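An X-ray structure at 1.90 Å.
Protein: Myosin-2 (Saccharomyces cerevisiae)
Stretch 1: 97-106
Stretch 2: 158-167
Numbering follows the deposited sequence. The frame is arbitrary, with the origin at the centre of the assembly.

Stretch 1 97-106: LIPSGVFWLA
Stretch 2 (158-167) IYNIWLKKLQ

Both stretches are α-helical throughout, with i+4 to i backbone hydrogen bonds between N and O, and phi/psi near -65/-42. Their N-to-C directions differ by 166°, so the packing is nearly antiparallel; the axes approach to 10.4 Å. Register is fixed by three CA–CA pairs: I98–L166 at 7.8 Å, G101–W162 at 6.3 Å and L105–Y159 at 7.0 Å. The shortest of these CA–CA distances falls at G101, and together the helices bury 496 Å².

The main bump is W162 (chi1 -175°, chi2 59°), whose CA-to-CB bond points toward the first helix and whose indole sits as a knob among L97, G101, V102 and L105. The hollow exists because G101 has no side chain: an ideal CB there would lie 1.9 Å from W162 NE1. Instead, G101 CA lies over the face of the indole, 3.7 Å from the centroid of its five-membered ring and 25° off the normal, a CH-pi contact. At the ring edge, W162 NE1 donates a hydrogen bond to L97 O (2.9 Å, N-H...O angle 153°). L97 O also accepts the helical bond from G101 N at 3.0 Å, so it serves two donors.

Aliphatic groups complete the walls. V102 (t) brings CG2 to 3.6 Å from W162 CH2, and L105 (m, t) sets CD1 3.6 Å from W162 CE3. L97 (t, p) starts sideways but its end comes nearer, placing CD1 3.7 Å from W162 CD1.

Smaller fits flank the knob along the helices. L166 (m, t) directs CD2 to L97 CD2 at 3.9 Å and to I98 CG1 at 3.7 Å, with I98 in m, t. Toward the other end, I158 (p, t) points CB toward the first helix, and its CD1 reaches L105 CD2 at 3.8 Å and W104 O at 3.7 Å.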

# COMPACT_ATOMS: atom_id res chain seq x y z
N LEU A 97 0.72 7.02 -9.09
CA LEU A 97 0.39 5.74 -8.46
C LEU A 97 0.13 5.82 -6.96
O LEU A 97 -0.85 5.28 -6.46
CB LEU A 97 1.52 4.73 -8.73
CG LEU A 97 1.30 3.38 -8.06
CD1 LEU A 97 0.07 2.68 -8.56
CD2 LEU A 97 2.56 2.54 -8.37
N ILE A 98 1.00 6.50 -6.23
CA ILE A 98 0.84 6.52 -4.78
C ILE A 98 -0.36 7.41 -4.37
O ILE A 98 -1.26 6.92 -3.69
CB ILE A 98 2.16 6.99 -4.06
CG1 ILE A 98 3.24 5.90 -4.22
CG2 ILE A 98 1.88 7.28 -2.58
CD1 ILE A 98 4.74 6.47 -3.99
N PRO A 99 -0.38 8.70 -4.77
CA PRO A 99 -1.56 9.47 -4.32
C PRO A 99 -2.88 8.91 -4.84
O PRO A 99 -3.84 8.86 -4.05
CB PRO A 99 -1.32 10.90 -4.87
CG PRO A 99 -0.22 10.75 -5.88
CD PRO A 99 0.58 9.55 -5.49
N SER A 100 -2.96 8.45 -6.09
CA SER A 100 -4.27 7.97 -6.58
C SER A 100 -4.66 6.71 -5.85
O SER A 100 -5.83 6.50 -5.56
CB SER A 100 -4.27 7.75 -8.07
OG SER A 100 -4.09 9.00 -8.73
N GLY A 101 -3.69 5.85 -5.55
CA GLY A 101 -4.05 4.63 -4.84
C GLY A 101 -4.54 4.91 -3.43
O GLY A 101 -5.49 4.29 -2.95
N VAL A 102 -3.89 5.82 -2.73
CA VAL A 102 -4.31 6.09 -1.36
C VAL A 102 -5.70 6.75 -1.36
O VAL A 102 -6.58 6.45 -0.53
CB VAL A 102 -3.28 7.01 -0.65
CG1 VAL A 102 -3.77 7.39 0.76
CG2 VAL A 102 -1.85 6.28 -0.57
N PHE A 103 -5.88 7.63 -2.33
CA PHE A 103 -7.16 8.31 -2.56
C PHE A 103 -8.27 7.27 -2.66
O PHE A 103 -9.31 7.37 -1.98
CB PHE A 103 -7.07 9.14 -3.85
CG PHE A 103 -8.37 9.83 -4.22
CD1 PHE A 103 -8.69 11.07 -3.66
CD2 PHE A 103 -9.22 9.26 -5.16
CE1 PHE A 103 -9.89 11.72 -4.00
CE2 PHE A 103 -10.43 9.94 -5.53
CZ PHE A 103 -10.73 11.16 -4.95
N TRP A 104 -8.09 6.28 -3.54
CA TRP A 104 -9.14 5.28 -3.73
C TRP A 104 -9.29 4.38 -2.52
O TRP A 104 -10.40 3.98 -2.19
CB TRP A 104 -8.90 4.47 -5.02
CG TRP A 104 -9.35 5.27 -6.18
CD1 TRP A 104 -8.59 5.84 -7.14
CD2 TRP A 104 -10.70 5.70 -6.43
NE1 TRP A 104 -9.36 6.57 -8.00
CE2 TRP A 104 -10.67 6.52 -7.57
CE3 TRP A 104 -11.92 5.47 -5.79
CZ2 TRP A 104 -11.81 7.09 -8.11
CZ3 TRP A 104 -13.07 6.08 -6.31
CH2 TRP A 104 -13.00 6.87 -7.46
N LEU A 105 -8.20 4.05 -1.83
CA LEU A 105 -8.33 3.31 -0.58
C LEU A 105 -9.20 4.08 0.42
O LEU A 105 -10.04 3.49 1.12
CB LEU A 105 -6.93 3.04 0.04
CG LEU A 105 -6.09 1.98 -0.74
CD1 LEU A 105 -4.63 1.91 -0.16
CD2 LEU A 105 -6.75 0.60 -0.69
N ALA A 106 -8.97 5.39 0.52
CA ALA A 106 -9.74 6.21 1.47
C ALA A 106 -11.24 6.15 1.10
O ALA A 106 -12.13 6.00 1.97
CB ALA A 106 -9.28 7.63 1.44
N ILE A 158 -8.51 -3.81 -4.37
CA ILE A 158 -7.74 -2.63 -4.79
C ILE A 158 -6.49 -2.48 -3.89
O ILE A 158 -5.47 -1.97 -4.33
CB ILE A 158 -8.57 -1.31 -4.82
CG1 ILE A 158 -9.13 -0.91 -3.45
CG2 ILE A 158 -9.64 -1.39 -5.89
CD1 ILE A 158 -9.39 0.60 -3.38
N TYR A 159 -6.56 -2.98 -2.67
CA TYR A 159 -5.36 -2.93 -1.80
C TYR A 159 -4.25 -3.80 -2.44
O TYR A 159 -3.07 -3.38 -2.54
CB TYR A 159 -5.68 -3.43 -0.40
CG TYR A 159 -4.42 -3.39 0.49
CD1 TYR A 159 -4.04 -2.21 1.08
CD2 TYR A 159 -3.66 -4.53 0.71
CE1 TYR A 159 -2.88 -2.12 1.89
CE2 TYR A 159 -2.48 -4.48 1.52
CZ TYR A 159 -2.10 -3.29 2.09
OH TYR A 159 -1.00 -3.21 2.92
N ASN A 160 -4.64 -4.99 -2.90
CA ASN A 160 -3.66 -5.91 -3.50
C ASN A 160 -3.18 -5.49 -4.86
O ASN A 160 -2.02 -5.68 -5.22
CB ASN A 160 -4.25 -7.30 -3.54
CG ASN A 160 -4.00 -8.02 -2.26
OD1 ASN A 160 -2.89 -8.49 -2.04
ND2 ASN A 160 -4.99 -8.06 -1.38
N ILE A 161 -4.08 -4.94 -5.65
CA ILE A 161 -3.71 -4.44 -6.98
C ILE A 161 -2.67 -3.32 -6.82
O ILE A 161 -1.62 -3.28 -7.50
CB ILE A 161 -4.92 -3.94 -7.73
CG1 ILE A 161 -5.79 -5.13 -8.21
CG2 ILE A 161 -4.51 -3.06 -8.94
CD1 ILE A 161 -7.22 -4.70 -8.68
N TRP A 162 -2.96 -2.42 -5.90
CA TRP A 162 -2.10 -1.27 -5.65
C TRP A 162 -0.75 -1.69 -5.09
O TRP A 162 0.29 -1.22 -5.53
CB TRP A 162 -2.77 -0.33 -4.68
CG TRP A 162 -2.03 0.98 -4.43
CD1 TRP A 162 -1.67 1.93 -5.37
CD2 TRP A 162 -1.58 1.46 -3.18
NE1 TRP A 162 -1.06 3.00 -4.74
CE2 TRP A 162 -1.01 2.73 -3.39
CE3 TRP A 162 -1.63 0.95 -1.88
CZ2 TRP A 162 -0.46 3.49 -2.36
CZ3 TRP A 162 -1.11 1.73 -0.84
CH2 TRP A 162 -0.54 2.98 -1.08
N LEU A 163 -0.78 -2.55 -4.09
CA LEU A 163 0.44 -2.93 -3.39
C LEU A 163 1.39 -3.65 -4.38
O LEU A 163 2.60 -3.42 -4.36
CB LEU A 163 0.11 -3.82 -2.19
CG LEU A 163 1.24 -4.04 -1.16
CD1 LEU A 163 1.96 -2.73 -0.81
CD2 LEU A 163 0.74 -4.71 0.13
N LYS A 164 0.83 -4.46 -5.27
CA LYS A 164 1.66 -5.13 -6.27
C LYS A 164 2.31 -4.12 -7.21
O LYS A 164 3.49 -4.24 -7.56
CB LYS A 164 0.84 -6.14 -7.07
CG LYS A 164 1.64 -6.71 -8.28
CD LYS A 164 0.85 -7.83 -9.03
CE LYS A 164 0.47 -9.01 -8.09
NZ LYS A 164 1.68 -9.76 -7.52
N LYS A 165 1.57 -3.11 -7.61
CA LYS A 165 2.14 -2.06 -8.46
C LYS A 165 3.26 -1.31 -7.73
O LYS A 165 4.27 -0.97 -8.35
CB LYS A 165 1.06 -1.06 -8.92
CG LYS A 165 0.14 -1.61 -10.05
CD LYS A 165 -1.15 -0.69 -10.14
CE LYS A 165 -2.10 -1.25 -11.23
NZ LYS A 165 -1.51 -1.12 -12.57
N LEU A 166 3.06 -1.06 -6.44
CA LEU A 166 4.12 -0.45 -5.64
C LEU A 166 5.39 -1.31 -5.63
O LEU A 166 6.48 -0.79 -5.78
CB LEU A 166 3.68 -0.25 -4.19
CG LEU A 166 2.55 0.80 -4.04
CD1 LEU A 166 2.27 0.89 -2.56
CD2 LEU A 166 2.93 2.22 -4.55
N GLN A 167 5.23 -2.61 -5.42
CA GLN A 167 6.37 -3.52 -5.47
C GLN A 167 7.11 -3.44 -6.79
O GLN A 167 8.36 -3.42 -6.81
CB GLN A 167 5.93 -4.97 -5.22
CG GLN A 167 5.42 -5.21 -3.77
CD GLN A 167 5.25 -6.69 -3.46
OE1 GLN A 167 4.85 -7.45 -4.32
NE2 GLN A 167 5.57 -7.10 -2.25